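Local coordinates for protein Lmaj004091aaa (PDB 1XTP) that probably transfers methyl groups from S-adenosyl-L-methionine to the N-terminal amino group of proteins that begin with an X-Pro-Lys motif, at residues K35-G40 against V207-S212; D160-Q165 against K181-A186; L171-F176 against D218-R223. All coordinates share one frame; numbering follows the deposited sequence.

Contact 1 of 3, residues K35-G40 against V207-S212; sequences KAELTG and VDKEDS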
ATOM      1  N   LYS A  35     -11.321 -14.467  10.828  1.00 23.49           N
ATOM      2  CA  LYS A  35     -11.556 -15.178  12.084  1.00 24.31           C
ATOM      3  C   LYS A  35     -10.407 -16.136  12.374  1.00 28.22           C
ATOM      4  O   LYS A  35     -10.061 -16.346  13.528  1.00 26.62           O
ATOM      5  CB  LYS A  35     -12.900 -15.921  12.069  1.00 24.92           C
ATOM      6  CG  LYS A  35     -14.088 -15.020  12.362  1.00 28.09           C
ATOM      7  CD  LYS A  35     -15.429 -15.658  11.998  1.00 29.17           C
ATOM      8  CE  LYS A  35     -15.901 -16.673  13.025  1.00 30.05           C
ATOM      9  NZ  LYS A  35     -17.242 -17.231  12.639  1.00 25.24           N
ATOM     10  N   ALA A  36      -9.798 -16.696  11.326  1.00 29.86           N
ATOM     11  CA  ALA A  36      -8.646 -17.597  11.492  1.00 30.90           C
ATOM     12  C   ALA A  36      -7.348 -16.836  11.766  1.00 30.19           C
ATOM     13  O   ALA A  36      -6.526 -17.248  12.590  1.00 33.73           O
ATOM     14  CB  ALA A  36      -8.478 -18.488  10.251  1.00 27.74           C
ATOM     15  N   GLU A  37      -7.163 -15.722  11.078  1.00 25.96           N
ATOM     16  CA  GLU A  37      -5.891 -15.040  11.082  1.00 25.35           C
ATOM     17  C   GLU A  37      -5.734 -13.965  12.162  1.00 24.96           C
ATOM     18  O   GLU A  37      -4.603 -13.559  12.437  1.00 27.74           O
ATOM     19  CB  GLU A  37      -5.656 -14.396   9.702  1.00 25.25           C
ATOM     20  CG  GLU A  37      -5.349 -15.391   8.611  1.00 30.28           C
ATOM     21  CD  GLU A  37      -3.946 -16.002   8.717  1.00 35.19           C
ATOM     22  OE1 GLU A  37      -2.988 -15.289   9.115  1.00 35.96           O
ATOM     23  OE2 GLU A  37      -3.799 -17.199   8.383  1.00 33.82           O
ATOM     24  N   LEU A  38      -6.836 -13.455  12.718  1.00 21.72           N
ATOM     25  CA  LEU A  38      -6.771 -12.299  13.625  1.00 22.28           C
ATOM     26  C   LEU A  38      -6.987 -12.691  15.084  1.00 23.78           C
ATOM     27  O   LEU A  38      -7.662 -12.004  15.821  1.00 26.26           O
ATOM     28  CB  LEU A  38      -7.780 -11.219  13.226  1.00 21.51           C
ATOM     29  CG  LEU A  38      -7.642 -10.640  11.816  1.00 23.59           C
ATOM     30  CD1 LEU A  38      -8.521  -9.442  11.676  1.00 25.77           C
ATOM     31  CD2 LEU A  38      -6.192 -10.274  11.495  1.00 22.40           C
ATOM     32  N   THR A  39      -6.366 -13.774  15.502  1.00 28.21           N
ATOM     33  CA  THR A  39      -6.449 -14.230  16.878  1.00 31.86           C
ATOM     34  C   THR A  39      -5.360 -13.585  17.751  1.00 34.19           C
ATOM     35  O   THR A  39      -4.285 -13.193  17.276  1.00 38.20           O
ATOM     36  CB  THR A  39      -6.286 -15.751  16.954  1.00 33.73           C
ATOM     37  OG1 THR A  39      -5.020 -16.123  16.386  1.00 38.50           O
ATOM     38  CG2 THR A  39      -7.402 -16.455  16.182  1.00 35.39           C
ATOM     39  N   GLY A  40      -5.656 -13.482  19.038  1.00 35.58           N
ATOM     40  CA  GLY A  40      -4.694 -13.029  20.031  1.00 34.31           C
ATOM     41  C   GLY A  40      -4.279 -11.588  19.896  1.00 32.11           C
ATOM     42  O   GLY A  40      -4.977 -10.769  19.298  1.00 36.50           O
ATOM     43  N   VAL A 207      -3.431 -15.146   1.053  1.00 25.81           N
ATOM     44  CA  VAL A 207      -2.649 -14.850   2.260  1.00 25.54           C
ATOM     45  C   VAL A 207      -1.216 -15.427   2.118  1.00 23.87           C
ATOM     46  O   VAL A 207      -1.008 -16.643   1.943  1.00 22.79           O
ATOM     47  CB  VAL A 207      -3.312 -15.397   3.550  1.00 24.35           C
ATOM     48  CG1 VAL A 207      -2.461 -15.106   4.776  1.00 24.35           C
ATOM     49  CG2 VAL A 207      -4.703 -14.805   3.746  1.00 24.52           C
ATOM     50  N   ASP A 208      -0.240 -14.535   2.193  1.00 22.41           N
ATOM     51  CA  ASP A 208       1.169 -14.932   2.229  1.00 24.34           C
ATOM     52  C   ASP A 208       1.558 -15.219   3.692  1.00 24.01           C
ATOM     53  O   ASP A 208       1.625 -14.315   4.537  1.00 24.13           O
ATOM     54  CB  ASP A 208       2.049 -13.837   1.623  1.00 23.43           C
ATOM     55  CG  ASP A 208       3.505 -14.282   1.438  1.00 27.92           C
ATOM     56  OD1 ASP A 208       4.013 -15.080   2.251  1.00 34.54           O
ATOM     57  OD2 ASP A 208       4.151 -13.823   0.484  1.00 36.57           O
ATOM     58  N   LYS A 209       1.793 -16.492   3.982  1.00 25.40           N
ATOM     59  CA  LYS A 209       2.104 -16.929   5.335  1.00 25.80           C
ATOM     60  C   LYS A 209       3.565 -16.702   5.674  1.00 25.63           C
ATOM     61  O   LYS A 209       3.974 -16.974   6.784  1.00 30.19           O
ATOM     62  CB  LYS A 209       1.786 -18.410   5.502  1.00 25.54           C
ATOM     63  CG  LYS A 209       0.300 -18.753   5.280  1.00 29.54           C
ATOM     64  CD  LYS A 209      -0.614 -18.190   6.343  1.00 27.46           C
ATOM     65  CE  LYS A 209      -0.435 -18.853   7.705  1.00 30.04           C
ATOM     66  NZ  LYS A 209      -1.187 -18.096   8.727  1.00 32.73           N
ATOM     67  N   GLU A 210       4.360 -16.221   4.734  1.00 24.52           N
ATOM     68  CA  GLU A 210       5.755 -15.930   5.029  1.00 27.90           C
ATOM     69  C   GLU A 210       5.880 -14.547   5.693  1.00 27.98           C
ATOM     70  O   GLU A 210       6.436 -14.441   6.779  1.00 27.40           O
ATOM     71  CB  GLU A 210       6.595 -16.020   3.758  1.00 31.41           C
ATOM     72  CG  GLU A 210       8.071 -16.325   4.034  1.00 33.83           C
ATOM     73  CD  GLU A 210       8.943 -16.327   2.786  1.00 32.16           C
ATOM     74  OE1 GLU A 210       8.449 -16.659   1.695  1.00 36.99           O
ATOM     75  OE2 GLU A 210      10.148 -16.013   2.909  1.00 44.82           O
ATOM     76  N   ASP A 211       5.330 -13.502   5.065  1.00 27.28           N
ATOM     77  CA  ASP A 211       5.427 -12.145   5.596  1.00 27.40           C
ATOM     78  C   ASP A 211       4.132 -11.612   6.248  1.00 27.27           C
ATOM     79  O   ASP A 211       4.070 -10.446   6.629  1.00 27.29           O
ATOM     80  CB  ASP A 211       5.923 -11.184   4.513  1.00 27.70           C
ATOM     81  CG  ASP A 211       4.878 -10.870   3.463  1.00 32.64           C
ATOM     82  OD1 ASP A 211       3.816 -11.539   3.399  1.00 33.48           O
ATOM     83  OD2 ASP A 211       5.133  -9.928   2.684  1.00 41.38           O
ATOM     84  N   SER A 212       3.113 -12.463   6.365  1.00 27.41           N
ATOM     85  CA  SER A 212       1.841 -12.122   7.037  1.00 25.43           C
ATOM     86  C   SER A 212       1.131 -10.959   6.358  1.00 26.69           C
ATOM     87  O   SER A 212       0.968  -9.883   6.934  1.00 25.76           O
ATOM     88  CB  SER A 212       2.046 -11.842   8.540  1.00 27.53           C
ATOM     89  OG  SER A 212       0.816 -11.893   9.258  1.00 24.08           O
TER
HETATM   90  O   HOH W   1      -0.493 -14.279   8.587  1.00 21.31           O

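Contact 2 of 3, residues D160-Q165 against K181-A186; sequences DLIVIQ and KHCQQA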
ATOM      1  N   ASP A 160      -1.113  16.800  -0.694  1.00 20.71           N
ATOM      2  CA  ASP A 160      -1.491  16.777  -2.101  1.00 21.17           C
ATOM      3  C   ASP A 160      -1.300  15.359  -2.707  1.00 23.09           C
ATOM      4  O   ASP A 160      -1.957  14.997  -3.695  1.00 21.99           O
ATOM      5  CB  ASP A 160      -0.687  17.816  -2.879  1.00 21.26           C
ATOM      6  CG  ASP A 160      -1.000  19.243  -2.455  1.00 23.37           C
ATOM      7  OD1 ASP A 160      -2.158  19.548  -2.125  1.00 26.36           O
ATOM      8  OD2 ASP A 160      -0.090  20.083  -2.490  1.00 29.38           O
ATOM      9  N   LEU A 161      -0.426  14.550  -2.117  1.00 22.74           N
ATOM     10  CA  LEU A 161      -0.366  13.140  -2.511  1.00 25.14           C
ATOM     11  C   LEU A 161      -0.074  12.260  -1.322  1.00 25.08           C
ATOM     12  O   LEU A 161       0.733  12.618  -0.487  1.00 26.25           O
ATOM     13  CB  LEU A 161       0.673  12.917  -3.603  1.00 27.16           C
ATOM     14  CG  LEU A 161       0.480  11.636  -4.433  1.00 27.15           C
ATOM     15  CD1 LEU A 161      -0.675  11.772  -5.457  1.00 31.16           C
ATOM     16  CD2 LEU A 161       1.777  11.248  -5.136  1.00 26.41           C
ATOM     17  N   ILE A 162      -0.776  11.131  -1.236  1.00 25.98           N
ATOM     18  CA  ILE A 162      -0.533  10.126  -0.208  1.00 25.76           C
ATOM     19  C   ILE A 162      -0.296   8.799  -0.914  1.00 23.67           C
ATOM     20  O   ILE A 162      -1.205   8.209  -1.495  1.00 22.84           O
ATOM     21  CB  ILE A 162      -1.703  10.014   0.795  1.00 24.74           C
ATOM     22  CG1 ILE A 162      -1.923  11.354   1.498  1.00 28.19           C
ATOM     23  CG2 ILE A 162      -1.434   8.891   1.820  1.00 28.22           C
ATOM     24  CD1 ILE A 162      -3.097  11.376   2.437  1.00 29.01           C
ATOM     25  N   VAL A 163       0.951   8.359  -0.856  1.00 24.18           N
ATOM     26  CA  VAL A 163       1.412   7.177  -1.548  1.00 24.98           C
ATOM     27  C   VAL A 163       1.286   5.911  -0.676  1.00 24.26           C
ATOM     28  O   VAL A 163       1.813   5.861   0.411  1.00 22.95           O
ATOM     29  CB  VAL A 163       2.892   7.378  -1.976  1.00 22.30           C
ATOM     30  CG1 VAL A 163       3.419   6.134  -2.655  1.00 26.41           C
ATOM     31  CG2 VAL A 163       2.978   8.577  -2.902  1.00 23.80           C
ATOM     32  N   ILE A 164       0.569   4.903  -1.168  1.00 25.05           N
ATOM     33  CA  ILE A 164       0.460   3.618  -0.494  1.00 22.21           C
ATOM     34  C   ILE A 164       0.803   2.539  -1.529  1.00 21.09           C
ATOM     35  O   ILE A 164      -0.047   2.090  -2.300  1.00 24.60           O
ATOM     36  CB  ILE A 164      -0.960   3.395   0.108  1.00 24.20           C
ATOM     37  CG1 ILE A 164      -1.449   4.627   0.896  1.00 22.62           C
ATOM     38  CG2 ILE A 164      -0.978   2.149   1.018  1.00 26.37           C
ATOM     39  CD1 ILE A 164      -2.880   4.503   1.418  1.00 22.45           C
ATOM     40  N   GLN A 165       2.061   2.135  -1.559  1.00 23.55           N
ATOM     41  CA  GLN A 165       2.541   1.199  -2.559  1.00 26.12           C
ATOM     42  C   GLN A 165       3.192   0.014  -1.905  1.00 26.15           C
ATOM     43  O   GLN A 165       4.100   0.186  -1.087  1.00 26.57           O
ATOM     44  CB  GLN A 165       3.550   1.863  -3.494  1.00 26.32           C
ATOM     45  CG  GLN A 165       4.235   0.848  -4.428  1.00 29.12           C
ATOM     46  CD  GLN A 165       4.807   1.463  -5.705  1.00 27.41           C
ATOM     47  OE1 GLN A 165       4.733   2.677  -5.919  1.00 25.63           O
ATOM     48  NE2 GLN A 165       5.379   0.606  -6.567  1.00 24.07           N
ATOM     49  N   LYS A 181      -9.978   6.055   4.753  1.00 26.51           N
ATOM     50  CA  LYS A 181     -10.874   7.122   5.169  1.00 27.86           C
ATOM     51  C   LYS A 181     -10.090   8.191   5.948  1.00 26.73           C
ATOM     52  O   LYS A 181     -10.327   9.379   5.788  1.00 29.69           O
ATOM     53  CB  LYS A 181     -12.023   6.538   6.003  1.00 28.27           C
ATOM     54  CG  LYS A 181     -13.043   7.555   6.455  1.00 30.53           C
ATOM     55  CD  LYS A 181     -14.267   6.916   7.131  1.00 31.67           C
ATOM     56  N   HIS A 182      -9.130   7.758   6.758  1.00 27.23           N
ATOM     57  CA  HIS A 182      -8.265   8.666   7.490  1.00 26.89           C
ATOM     58  C   HIS A 182      -7.314   9.447   6.552  1.00 28.11           C
ATOM     59  O   HIS A 182      -7.027  10.644   6.764  1.00 26.61           O
ATOM     60  CB  HIS A 182      -7.485   7.857   8.521  1.00 28.27           C
ATOM     61  CG  HIS A 182      -6.728   8.691   9.494  1.00 26.77           C
ATOM     62  ND1 HIS A 182      -7.347   9.586  10.341  1.00 29.54           N
ATOM     63  CD2 HIS A 182      -5.405   8.761   9.767  1.00 28.16           C
ATOM     64  CE1 HIS A 182      -6.436  10.181  11.088  1.00 25.22           C
ATOM     65  NE2 HIS A 182      -5.251   9.698  10.761  1.00 27.17           N
ATOM     66  N   CYS A 183      -6.807   8.764   5.532  1.00 27.44           N
ATOM     67  CA  CYS A 183      -6.026   9.423   4.481  1.00 28.29           C
ATOM     68  C   CYS A 183      -6.838  10.460   3.721  1.00 25.47           C
ATOM     69  O   CYS A 183      -6.311  11.484   3.292  1.00 23.50           O
ATOM     70  CB  CYS A 183      -5.497   8.402   3.487  1.00 29.44           C
ATOM     71  SG  CYS A 183      -4.194   7.431   4.156  1.00 29.03           S
ATOM     72  N   GLN A 184      -8.120  10.183   3.542  1.00 25.35           N
ATOM     73  CA  GLN A 184      -8.986  11.070   2.794  1.00 24.35           C
ATOM     74  C   GLN A 184      -9.085  12.420   3.491  1.00 23.50           C
ATOM     75  O   GLN A 184      -9.004  13.452   2.843  1.00 24.21           O
ATOM     76  CB  GLN A 184     -10.369  10.455   2.636  1.00 24.74           C
ATOM     77  CG  GLN A 184     -11.335  11.302   1.803  1.00 24.38           C
ATOM     78  CD  GLN A 184     -12.716  10.705   1.791  1.00 26.08           C
ATOM     79  OE1 GLN A 184     -13.216  10.278   2.828  1.00 29.20           O
ATOM     80  NE2 GLN A 184     -13.331  10.634   0.620  1.00 27.55           N
ATOM     81  N   GLN A 185      -9.254  12.403   4.807  1.00 22.84           N
ATOM     82  CA  GLN A 185      -9.365  13.641   5.576  1.00 25.62           C
ATOM     83  C   GLN A 185      -8.033  14.399   5.676  1.00 25.24           C
ATOM     84  O   GLN A 185      -8.017  15.620   5.865  1.00 26.74           O
ATOM     85  CB  GLN A 185      -9.962  13.375   6.965  1.00 28.13           C
ATOM     86  CG  GLN A 185      -9.116  12.515   7.883  1.00 31.73           C
ATOM     87  CD  GLN A 185      -8.039  13.299   8.613  1.00 34.60           C
ATOM     88  OE1 GLN A 185      -8.284  14.408   9.102  1.00 33.27           O
ATOM     89  NE2 GLN A 185      -6.843  12.721   8.701  1.00 21.60           N
ATOM     90  N   ALA A 186      -6.928  13.673   5.522  1.00 23.19           N
ATOM     91  CA  ALA A 186      -5.597  14.262   5.476  1.00 21.00           C
ATOM     92  C   ALA A 186      -5.270  14.909   4.128  1.00 23.66           C
ATOM     93  O   ALA A 186      -4.257  15.603   4.013  1.00 23.71           O
ATOM     94  CB  ALA A 186      -4.563  13.216   5.810  1.00 20.55           C
TER

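Contact 3 of 3, residues L171-F176 against D218-R223; sequences LTDADF and DIHYKR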
ATOM      1  N   LEU A 171      -2.247  -4.620   5.918  1.00 25.13           N
ATOM      2  CA  LEU A 171      -3.426  -4.198   6.646  1.00 26.20           C
ATOM      3  C   LEU A 171      -4.526  -5.253   6.646  1.00 24.06           C
ATOM      4  O   LEU A 171      -4.784  -5.876   5.620  1.00 24.72           O
ATOM      5  CB  LEU A 171      -3.992  -2.893   6.062  1.00 27.39           C
ATOM      6  CG  LEU A 171      -3.149  -1.623   6.173  1.00 25.28           C
ATOM      7  CD1 LEU A 171      -3.675  -0.530   5.225  1.00 25.73           C
ATOM      8  CD2 LEU A 171      -3.100  -1.103   7.626  1.00 23.92           C
ATOM      9  N   THR A 172      -5.192  -5.436   7.791  1.00 20.97           N
ATOM     10  CA  THR A 172      -6.466  -6.172   7.787  1.00 21.91           C
ATOM     11  C   THR A 172      -7.458  -5.371   6.969  1.00 23.67           C
ATOM     12  O   THR A 172      -7.252  -4.190   6.734  1.00 22.19           O
ATOM     13  CB  THR A 172      -7.046  -6.364   9.166  1.00 20.71           C
ATOM     14  OG1 THR A 172      -7.486  -5.106   9.704  1.00 23.18           O
ATOM     15  CG2 THR A 172      -6.016  -6.997  10.091  1.00 23.36           C
ATOM     16  N   ASP A 173      -8.552  -5.985   6.547  1.00 28.00           N
ATOM     17  CA  ASP A 173      -9.548  -5.242   5.780  1.00 26.21           C
ATOM     18  C   ASP A 173     -10.177  -4.128   6.607  1.00 27.04           C
ATOM     19  O   ASP A 173     -10.463  -3.044   6.071  1.00 22.66           O
ATOM     20  CB  ASP A 173     -10.664  -6.162   5.279  1.00 27.73           C
ATOM     21  CG  ASP A 173     -10.275  -6.964   4.055  1.00 25.72           C
ATOM     22  OD1 ASP A 173      -9.177  -6.768   3.502  1.00 27.46           O
ATOM     23  OD2 ASP A 173     -11.086  -7.818   3.660  1.00 26.04           O
ATOM     24  N   ALA A 174     -10.458  -4.427   7.878  1.00 22.34           N
ATOM     25  CA  ALA A 174     -10.992  -3.444   8.797  1.00 24.12           C
ATOM     26  C   ALA A 174     -10.089  -2.223   8.877  1.00 25.63           C
ATOM     27  O   ALA A 174     -10.577  -1.096   8.847  1.00 29.18           O
ATOM     28  CB  ALA A 174     -11.174  -4.054  10.210  1.00 25.24           C
ATOM     29  N   ASP A 175      -8.775  -2.447   8.994  1.00 26.94           N
ATOM     30  CA  ASP A 175      -7.814  -1.355   9.139  1.00 23.50           C
ATOM     31  C   ASP A 175      -7.535  -0.648   7.813  1.00 22.69           C
ATOM     32  O   ASP A 175      -7.213   0.530   7.823  1.00 21.62           O
ATOM     33  CB  ASP A 175      -6.522  -1.848   9.777  1.00 24.17           C
ATOM     34  CG  ASP A 175      -6.694  -2.161  11.262  1.00 25.53           C
ATOM     35  OD1 ASP A 175      -7.706  -1.729  11.851  1.00 30.02           O
ATOM     36  OD2 ASP A 175      -5.824  -2.834  11.841  1.00 25.76           O
ATOM     37  N   PHE A 176      -7.673  -1.382   6.710  1.00 20.46           N
ATOM     38  CA  PHE A 176      -7.592  -0.861   5.331  1.00 22.60           C
ATOM     39  C   PHE A 176      -8.710   0.158   5.180  1.00 25.95           C
ATOM     40  O   PHE A 176      -8.469   1.310   4.828  1.00 26.60           O
ATOM     41  CB  PHE A 176      -7.757  -2.023   4.333  1.00 23.13           C
ATOM     42  CG  PHE A 176      -7.566  -1.654   2.860  1.00 22.76           C
ATOM     43  CD1 PHE A 176      -8.472  -0.820   2.194  1.00 24.72           C
ATOM     44  CD2 PHE A 176      -6.498  -2.182   2.133  1.00 23.10           C
ATOM     45  CE1 PHE A 176      -8.305  -0.495   0.856  1.00 24.07           C
ATOM     46  CE2 PHE A 176      -6.338  -1.882   0.750  1.00 22.86           C
ATOM     47  CZ  PHE A 176      -7.224  -1.034   0.127  1.00 25.39           C
ATOM     48  N   ASP A 218      -9.038  -6.716  -7.590  1.00 23.11           N
ATOM     49  CA  ASP A 218      -9.619  -5.409  -7.875  1.00 25.62           C
ATOM     50  C   ASP A 218     -11.022  -5.211  -7.257  1.00 25.08           C
ATOM     51  O   ASP A 218     -11.344  -4.135  -6.751  1.00 26.61           O
ATOM     52  CB  ASP A 218      -9.730  -5.225  -9.401  1.00 24.11           C
ATOM     53  CG  ASP A 218     -10.309  -3.899  -9.759  1.00 27.15           C
ATOM     54  OD1 ASP A 218      -9.622  -2.902  -9.493  1.00 30.48           O
ATOM     55  OD2 ASP A 218     -11.444  -3.844 -10.266  1.00 32.29           O
ATOM     56  N   ILE A 219     -11.864  -6.235  -7.360  1.00 25.30           N
ATOM     57  CA  ILE A 219     -13.220  -6.205  -6.791  1.00 30.29           C
ATOM     58  C   ILE A 219     -13.157  -6.118  -5.263  1.00 29.53           C
ATOM     59  O   ILE A 219     -13.933  -5.401  -4.640  1.00 26.17           O
ATOM     60  CB  ILE A 219     -14.033  -7.434  -7.281  1.00 31.49           C
ATOM     61  CG1 ILE A 219     -14.525  -7.140  -8.692  1.00 36.84           C
ATOM     62  CG2 ILE A 219     -15.242  -7.748  -6.380  1.00 34.18           C
ATOM     63  CD1 ILE A 219     -15.333  -8.242  -9.306  1.00 40.25           C
ATOM     64  N   HIS A 220     -12.190  -6.820  -4.681  1.00 28.76           N
ATOM     65  CA  HIS A 220     -11.946  -6.777  -3.231  1.00 28.59           C
ATOM     66  C   HIS A 220     -11.516  -5.359  -2.812  1.00 26.81           C
ATOM     67  O   HIS A 220     -12.101  -4.787  -1.897  1.00 27.27           O
ATOM     68  CB  HIS A 220     -10.904  -7.837  -2.872  1.00 26.15           C
ATOM     69  CG  HIS A 220     -10.777  -8.129  -1.411  1.00 26.98           C
ATOM     70  ND1 HIS A 220     -10.158  -9.270  -0.946  1.00 23.98           N
ATOM     71  CD2 HIS A 220     -11.152  -7.426  -0.313  1.00 29.89           C
ATOM     72  CE1 HIS A 220     -10.171  -9.262   0.377  1.00 27.73           C
ATOM     73  NE2 HIS A 220     -10.774  -8.157   0.786  1.00 27.63           N
ATOM     74  N   TYR A 221     -10.533  -4.776  -3.495  1.00 27.45           N
ATOM     75  CA  TYR A 221     -10.126  -3.367  -3.232  1.00 27.78           C
ATOM     76  C   TYR A 221     -11.302  -2.371  -3.284  1.00 25.83           C
ATOM     77  O   TYR A 221     -11.436  -1.481  -2.443  1.00 25.65           O
ATOM     78  CB  TYR A 221      -9.034  -2.898  -4.227  1.00 24.01           C
ATOM     79  CG  TYR A 221      -7.712  -3.592  -4.040  1.00 26.10           C
ATOM     80  CD1 TYR A 221      -7.086  -3.612  -2.786  1.00 22.20           C
ATOM     81  CD2 TYR A 221      -7.096  -4.268  -5.092  1.00 23.33           C
ATOM     82  CE1 TYR A 221      -5.882  -4.267  -2.600  1.00 24.72           C
ATOM     83  CE2 TYR A 221      -5.882  -4.934  -4.912  1.00 25.25           C
ATOM     84  CZ  TYR A 221      -5.278  -4.936  -3.657  1.00 28.25           C
ATOM     85  OH  TYR A 221      -4.067  -5.579  -3.445  1.00 26.77           O
ATOM     86  N   LYS A 222     -12.139  -2.543  -4.292  1.00 26.85           N
ATOM     87  CA  LYS A 222     -13.245  -1.626  -4.560  1.00 28.19           C
ATOM     88  C   LYS A 222     -14.353  -1.756  -3.526  1.00 27.82           C
ATOM     89  O   LYS A 222     -15.008  -0.760  -3.165  1.00 27.94           O
ATOM     90  CB  LYS A 222     -13.761  -1.852  -5.986  1.00 29.19           C
ATOM     91  CG  LYS A 222     -12.840  -1.206  -7.009  1.00 27.80           C
ATOM     92  CD  LYS A 222     -13.031  -1.736  -8.389  1.00 30.38           C
ATOM     93  CE  LYS A 222     -12.391  -0.781  -9.402  1.00 26.53           C
ATOM     94  NZ  LYS A 222     -12.366  -1.311 -10.785  1.00 28.06           N
ATOM     95  N   ARG A 223     -14.556  -2.983  -3.047  1.00 25.74           N
ATOM     96  CA  ARG A 223     -15.424  -3.217  -1.903  1.00 27.07           C
ATOM     97  C   ARG A 223     -14.909  -2.388  -0.733  1.00 26.45           C
ATOM     98  O   ARG A 223     -15.673  -1.662  -0.090  1.00 24.48           O
ATOM     99  CB  ARG A 223     -15.456  -4.701  -1.549  1.00 27.19           C
ATOM    100  CG  ARG A 223     -16.543  -5.087  -0.562  1.00 34.24           C
ATOM    101  CD  ARG A 223     -16.692  -6.615  -0.417  1.00 34.91           C
ATOM    102  NE  ARG A 223     -17.274  -7.238  -1.614  1.00 35.41           N
ATOM    103  CZ  ARG A 223     -17.672  -8.505  -1.698  1.00 27.36           C
ATOM    104  NH1 ARG A 223     -17.551  -9.320  -0.663  1.00 28.31           N
ATOM    105  NH2 ARG A 223     -18.191  -8.948  -2.832  1.00 32.32           N
TER

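Contact 1 of 3, residues K35-G40 against V207-S212
E37, in the last turn of its helix, reaches out to K209 and S212, which lie beyond the end of a strand, and meets one through a salt bridge and the other through a water. Its CB points toward 207-212, and CG stands beside the backbone N, anti to the carbonyl carbon (chi1 -72°). A bend at chi2 then turns the carboxylate to K209. CD lies 4.3 Å from V207 CG1, so the base of the charged group rests near a buried valine methyl.

Past CD the two oxygens part company. OE2 takes the ammonium of K209 on its syn lone pair, with NZ and OE2 2.8 Å apart. OE1 faces a water instead, which donates to E37 OE1 at 2.7 Å and to S212 OG at 2.8 Å. The lysine arrives from the opposite direction, its chain folded at chi2 and chi3 to bring NZ round to the carboxylate. Both oxygens of this buried acid therefore have a partner, and the nearby ammonium would be expected to favour its charged form.

The turn that carries K209 and S212 has its own brace: D208 OD1 accepts from the backbone N of E210 at 2.8 Å, an Asx turn.

This polar link lies away from the cofactor site. It ties the C-terminal end of helix 30-37 to the turn between the antiparallel strands 205-208 and 213-215. E37 also touches W49 of helix 49-58 and Y27 of strand 26-27, S212 OG is hydrogen-bonded to W49 O, and V207 pairs through its backbone with R20 of strand 19-21 and with T22 just after it.

Contact 2 of 3, residues D160-Q165 against K181-A186
I162 sets its CG1 branch beside the backbone N (chi1 -60°) and continues extended through chi2, which sends CD1 outward to C183 and A186. C183 has a similar first torsion, with SG anti to its carbonyl carbon (chi1 -72°), and its sulfur is directed to the strand. The result is a piece of the Rossmann-like methyltransferase fold: strand 159-165, within the parallel part of the central sheet, packs against the helix that follows it and leads on to the parallel neighbour 191-198, a beta-alpha-beta crossover. The short strand and helix axes run nearly antiparallel, at 156°, and approach to 9.4 Å.

No hydrogen bond joins the two segments; the contacts between side chains are apolar. The sulfur of C183 meets one methyl from each isoleucine: the branch methyl CG2 of I162 at 3.9 Å and the terminal CD1 of I164 at 4.2 Å. All four touching residues, A186 among them, are buried. I164 is also packed by F179 and F180 from the preceding turn of the helix, and C183 touches I193 of strand 191-198.

Q165 ends the same strand and belongs to the cofactor pocket: its backbone O is hydrogen-bonded to the amino acid N of the bound S-adenosyl-L-homoselenocysteine, and its NE2 to D78 OD1.

The nearest approach of the two segments falls to I162 CD1, which lies 3.3 Å from the backbone O of C183 and passes on to the next turn of the helix, where it meets the A186 methyl CB at 4.1 Å.

Contact 3 of 3, residues L171-F176 against D218-R223
The H220 ring meets D173 edge-on: OD2 lies in the plane of the imidazole, 2.9 Å from NE2, while the carboxylate and ring planes stand 87° apart. The hydrogen bond is nearly straight, 166° at the proton, and reaches OD2 on its syn side, 28° out of the carboxylate plane. The second ring pair is apolar. The F176 and Y221 side chains run crosswise, yet their rings are only moderately inclined to each other. F176 CZ comes up to the rim of the tyrosine ring, almost level with it, and lies 3.9 Å from Y221 CD1; F176 CE2 follows at 4.0 Å from the same atom.

H220 extends its ring anti to the backbone N, which carries NE2 across to the acid approaching from the opposite direction. D173 is shared more widely: R216 NE forms a salt bridge with its OD1, and W34 NE1 is hydrogen-bonded to OD2 alongside H220. These partners hold the carboxylate in place, and the arginine would be expected to stabilise its negative charge. Y221 turns its hydroxyl elsewhere, to the backbone O of N198.

The acid sits in the first turn of its helix, where T172 is the N-cap, its OG1 accepting from D175 N at 3.0 Å. On the other helix, K222 NZ and D218 OD2 form a salt bridge one turn apart.

The contact joins the N-terminal starts of helices 173-186 and 218-228. F176 also packs on L224 and F225 further along the second helix, W34 and T30 of helix 30-37 come in beside the D173-H220 pair, and Y50 of helix 49-58 is hydrogen-bonded to T172 N and D175 OD2.

Contacts 2 and 3 share helix 173-186: its start meets helix 218-228 in contact 3, and its last turns lie on strand 159-165 of the seven-stranded sheet in contact 2, with the two centres about 15 Å apart. Contact 1 belongs to the small sheet and helix 30-37; its centre is about 15 Å from that of contact 3, which it touches where L38 CD2 packs 3.6 Å from T172 CG2, and about 25 Å from that of contact 2. Along the chain the order is 35-40, 160-165, 171-176, 181-186, 207-212, 218-223. The side of the small sheet and the central sheet thus meet through helix 173-186 and the T172 cap before it.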